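Local coordinates for CBS domain-containing protein CBSX1, chloroplastic (Arabidopsis thaliana, PDB 4GQW) that probably regulates thioredoxins in the chloroplast through its pair of CBS domains, which in this family commonly sense adenosine nucleotides, at residues 19-22 against 23-26; 30-33 against 34-38. All coordinates share one frame; numbering follows the deposited sequence.

Contact 1. Residues 19-22 against 23-26; sequences VVKP and TTTV
T24 folds back on K21 across a type I beta turn that runs from K21 to T24, in the loop leading from strand 12-13 to helix 26-35 of the first CBS domain. Two donors of T24 grip one carbonyl oxygen: the hydroxyl OG1 lies 2.8 Å from K21 O and the backbone N 2.9 Å from the same K21 O. Both come from the same face of the peptide plane, OG1 tilted 29° from it and N standing well above it. The hydroxyl gets there because OG1 turns anti to the carbonyl carbon of its own residue (chi1 -50°), which leaves the methyl to meet V20, T24 CG2 lying 3.8 Å from V20 CG2. This is the tight side: V20 is buried, and V87 of helix 87-90 touches both V20 and T24. Threonine suits the place by offering a hydroxyl to the turn and a methyl to the valine. A valine in place of T24 would probably leave K21 O with the backbone N as its one donor in the turn and so weaken the link across it. P22, its phi fixed near -64° by the ring, fits the first corner of the turn, and T23 takes the second. The opposite character prevails at T23, which is exposed to solvent. The extended lysine chain crosses the partly exposed surface, long enough to carry NZ to a salt bridge with E46. Its root stays close to the turn, K21 CB lying 3.8 Å from T23 OG1.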
loop_
_atom_site.group_PDB
_atom_site.type_symbol
_atom_site.label_atom_id
_atom_site.label_comp_id
_atom_site.label_asym_id
_atom_site.label_seq_id
_atom_site.Cartn_x
_atom_site.Cartn_y
_atom_site.Cartn_z
ATOM N N VAL A 19 -9.790 -4.336 -11.009
ATOM C CA VAL A 19 -9.922 -3.077 -11.727
ATOM C C VAL A 19 -11.239 -2.376 -11.441
ATOM O O VAL A 19 -12.047 -2.839 -10.640
ATOM C CB VAL A 19 -9.796 -3.279 -13.246
ATOM C CG1 VAL A 19 -8.423 -3.830 -13.591
ATOM C CG2 VAL A 19 -10.896 -4.204 -13.750
ATOM N N VAL A 20 -11.446 -1.256 -12.120
ATOM C CA VAL A 20 -12.634 -0.442 -11.936
ATOM C C VAL A 20 -12.872 0.346 -13.223
ATOM O O VAL A 20 -11.929 0.654 -13.943
ATOM C CB VAL A 20 -12.469 0.485 -10.703
ATOM C CG1 VAL A 20 -12.863 1.916 -11.012
ATOM C CG2 VAL A 20 -13.257 -0.056 -9.521
ATOM N N LYS A 21 -14.130 0.635 -13.535
ATOM C CA LYS A 21 -14.457 1.382 -14.744
ATOM C C LYS A 21 -14.831 2.813 -14.376
ATOM O O LYS A 21 -15.122 3.090 -13.220
ATOM C CB LYS A 21 -15.592 0.682 -15.492
ATOM C CG LYS A 21 -15.317 -0.798 -15.670
ATOM C CD LYS A 21 -16.228 -1.462 -16.681
ATOM C CE LYS A 21 -15.878 -2.935 -16.787
ATOM N NZ LYS A 21 -16.646 -3.646 -17.838
ATOM N N PRO A 22 -14.802 3.739 -15.349
ATOM C CA PRO A 22 -15.188 5.118 -15.024
ATOM C C PRO A 22 -16.652 5.222 -14.606
ATOM O O PRO A 22 -17.056 6.227 -14.023
ATOM C CB PRO A 22 -14.979 5.862 -16.347
ATOM C CG PRO A 22 -14.030 5.032 -17.111
ATOM C CD PRO A 22 -14.322 3.618 -16.735
ATOM N N THR A 23 -17.438 4.196 -14.913
ATOM C CA THR A 23 -18.852 4.189 -14.572
ATOM C C THR A 23 -19.029 3.774 -13.121
ATOM O O THR A 23 -20.089 3.979 -12.531
ATOM C CB THR A 23 -19.628 3.217 -15.469
ATOM O OG1 THR A 23 -19.218 1.873 -15.185
ATOM C CG2 THR A 23 -19.354 3.526 -16.928
ATOM N N THR A 24 -17.980 3.184 -12.557
ATOM C CA THR A 24 -18.007 2.708 -11.181
ATOM C C THR A 24 -18.223 3.868 -10.218
ATOM O O THR A 24 -17.649 4.945 -10.388
ATOM C CB THR A 24 -16.696 1.975 -10.823
ATOM O OG1 THR A 24 -16.397 1.008 -11.837
ATOM C CG2 THR A 24 -16.812 1.278 -9.485
ATOM N N THR A 25 -19.074 3.649 -9.221
ATOM C CA THR A 25 -19.331 4.660 -8.205
ATOM C C THR A 25 -18.246 4.606 -7.142
ATOM O O THR A 25 -17.591 3.581 -6.964
ATOM C CB THR A 25 -20.700 4.462 -7.522
ATOM O OG1 THR A 25 -20.603 3.428 -6.536
ATOM C CG2 THR A 25 -21.760 4.091 -8.543
ATOM N N VAL A 26 -18.066 5.718 -6.437
ATOM C CA VAL A 26 -17.067 5.816 -5.383
ATOM C C VAL A 26 -17.344 4.789 -4.295
ATOM O O VAL A 26 -16.423 4.237 -3.698
ATOM C CB VAL A 26 -17.057 7.229 -4.770
ATOM C CG1 VAL A 26 -16.011 7.335 -3.673
ATOM C CG2 VAL A 26 -16.800 8.263 -5.854
#

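Contact 2. Residues 30-33 against 34-38; sequences LELL and VENRI
Three helical bonds, V34 N to L30 O, E35 N to E31 O and N36 N to L32 O, each 2.9 Å long, tie the last turns together. The helix ending adds I38 N to L33 O at 3.1 Å, nearly straight at 167° and in the carbonyl plane on a lone pair. A second bond of the ending, R37 N to V34 O, is weak at 3.4 Å. Together the I38 and R37 bonds make a Schellman motif that closes helix 26-35, with R37 as its C-prime residue at positive phi (51°). Arginine lacks glycine's ease in this conformation, but its long exposed chain brings its guanidinium close to that of R139 of the second subunit, like charges that probably repel to some extent. Past the reversal, I38 folds back against the last turn of the helix and sets its CG1 3.8 Å from L33 CD2, the apolar contact that accompanies the capping bonds. L33 has CG anti to its carbonyl carbon (chi1 -74°), which lets the branched end pack on F41 and L59 in the domain core, where a leucine belongs. On the outer side E35 lays its aliphatic stem along the previous turn, CG 3.2 Å from E31 O, while OE1 of E31 and OE2 of E35 stay 5.1 Å apart, probably with some repulsion. V34 CG2 lies 3.4 Å from L30 O; the compact valine also packs against R139 of the second subunit.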
loop_
_atom_site.group_PDB
_atom_site.type_symbol
_atom_site.label_atom_id
_atom_site.label_comp_id
_atom_site.label_asym_id
_atom_site.label_seq_id
_atom_site.Cartn_x
_atom_site.Cartn_y
_atom_site.Cartn_z
ATOM N N LEU A 30 -14.719 1.983 -3.083
ATOM C CA LEU A 30 -14.247 1.895 -1.707
ATOM C C LEU A 30 -14.458 0.493 -1.154
ATOM O O LEU A 30 -13.585 -0.055 -0.478
ATOM C CB LEU A 30 -14.962 2.917 -0.823
ATOM C CG LEU A 30 -14.624 4.391 -1.062
ATOM C CD1 LEU A 30 -15.450 5.279 -0.144
ATOM C CD2 LEU A 30 -13.139 4.640 -0.856
ATOM N N GLU A 31 -15.619 -0.086 -1.451
ATOM C CA GLU A 31 -15.929 -1.434 -0.998
ATOM C C GLU A 31 -14.944 -2.447 -1.578
ATOM O O GLU A 31 -14.500 -3.356 -0.879
ATOM C CB GLU A 31 -17.365 -1.814 -1.359
ATOM C CG GLU A 31 -18.420 -0.898 -0.756
ATOM C CD GLU A 31 -19.821 -1.470 -0.857
ATOM O OE1 GLU A 31 -20.065 -2.549 -0.274
ATOM O OE2 GLU A 31 -20.679 -0.844 -1.518
ATOM N N LEU A 32 -14.596 -2.280 -2.850
ATOM C CA LEU A 32 -13.616 -3.145 -3.498
ATOM C C LEU A 32 -12.245 -2.981 -2.848
ATOM O O LEU A 32 -11.525 -3.963 -2.640
ATOM C CB LEU A 32 -13.542 -2.854 -5.000
ATOM C CG LEU A 32 -14.313 -3.787 -5.943
ATOM C CD1 LEU A 32 -13.694 -5.172 -5.954
ATOM C CD2 LEU A 32 -15.781 -3.871 -5.568
ATOM N N LEU A 33 -11.899 -1.738 -2.516
ATOM C CA LEU A 33 -10.663 -1.446 -1.797
ATOM C C LEU A 33 -10.607 -2.214 -0.485
ATOM O O LEU A 33 -9.602 -2.847 -0.168
ATOM C CB LEU A 33 -10.552 0.049 -1.496
ATOM C CG LEU A 33 -10.214 1.003 -2.638
ATOM C CD1 LEU A 33 -10.279 2.444 -2.160
ATOM C CD2 LEU A 33 -8.841 0.683 -3.184
ATOM N N VAL A 34 -11.695 -2.145 0.274
ATOM C CA VAL A 34 -11.769 -2.812 1.567
ATOM C C VAL A 34 -11.675 -4.325 1.427
ATOM O O VAL A 34 -10.873 -4.973 2.101
ATOM C CB VAL A 34 -13.073 -2.456 2.306
ATOM C CG1 VAL A 34 -13.306 -3.404 3.469
ATOM C CG2 VAL A 34 -13.034 -1.011 2.780
ATOM N N GLU A 35 -12.494 -4.877 0.541
ATOM C CA GLU A 35 -12.546 -6.317 0.325
ATOM C C GLU A 35 -11.208 -6.889 -0.108
ATOM O O GLU A 35 -10.796 -7.948 0.367
ATOM C CB GLU A 35 -13.606 -6.653 -0.721
ATOM C CG GLU A 35 -15.025 -6.467 -0.238
ATOM C CD GLU A 35 -16.037 -6.750 -1.320
ATOM O OE1 GLU A 35 -15.616 -7.049 -2.457
ATOM O OE2 GLU A 35 -17.248 -6.672 -1.035
ATOM N N ASN A 36 -10.529 -6.184 -1.008
ATOM C CA ASN A 36 -9.300 -6.707 -1.592
ATOM C C ASN A 36 -8.015 -6.168 -0.970
ATOM O O ASN A 36 -6.934 -6.365 -1.522
ATOM C CB ASN A 36 -9.289 -6.471 -3.103
ATOM C CG ASN A 36 -10.406 -7.209 -3.813
ATOM O OD1 ASN A 36 -11.262 -6.597 -4.453
ATOM N ND2 ASN A 36 -10.404 -8.532 -3.705
ATOM N N ARG A 37 -8.137 -5.500 0.176
ATOM C CA ARG A 37 -6.982 -4.967 0.904
ATOM C C ARG A 37 -6.046 -4.131 0.032
ATOM O O ARG A 37 -4.831 -4.321 0.069
ATOM C CB ARG A 37 -6.179 -6.101 1.547
ATOM C CG ARG A 37 -6.841 -6.772 2.736
ATOM C CD ARG A 37 -6.924 -5.839 3.930
ATOM N NE ARG A 37 -7.153 -6.571 5.173
ATOM C CZ ARG A 37 -7.252 -5.997 6.368
ATOM N NH1 ARG A 37 -7.148 -4.681 6.484
ATOM N NH2 ARG A 37 -7.455 -6.739 7.447
ATOM N N ILE A 38 -6.603 -3.213 -0.751
ATOM C CA ILE A 38 -5.788 -2.413 -1.662
ATOM C C ILE A 38 -5.969 -0.913 -1.456
ATOM O O ILE A 38 -6.875 -0.480 -0.747
ATOM C CB ILE A 38 -6.080 -2.758 -3.126
ATOM C CG1 ILE A 38 -7.587 -2.924 -3.332
ATOM C CG2 ILE A 38 -5.348 -4.028 -3.523
ATOM C CD1 ILE A 38 -7.968 -3.391 -4.715
#

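Contact 1 comes first along the chain and contact 2 follows, both within the first CBS domain, with centres about 13 Å apart. Residues 19-26 hold the turn and the N-cap that lead into helix 26-35, and residues 30-38 carry that helix to its end and into the loop before strand 40-44. The two contacts therefore bracket one helix and do not touch beyond their continuity in sequence. Strand 40-44 is a shared neighbour: V20 and P22 of contact 1 and L32 and L33 of contact 2 lie against it. The two contacts differ in their surroundings: contact 1 sets the helix start within its own chain, whereas contact 2 places the helix end at the subunit interface.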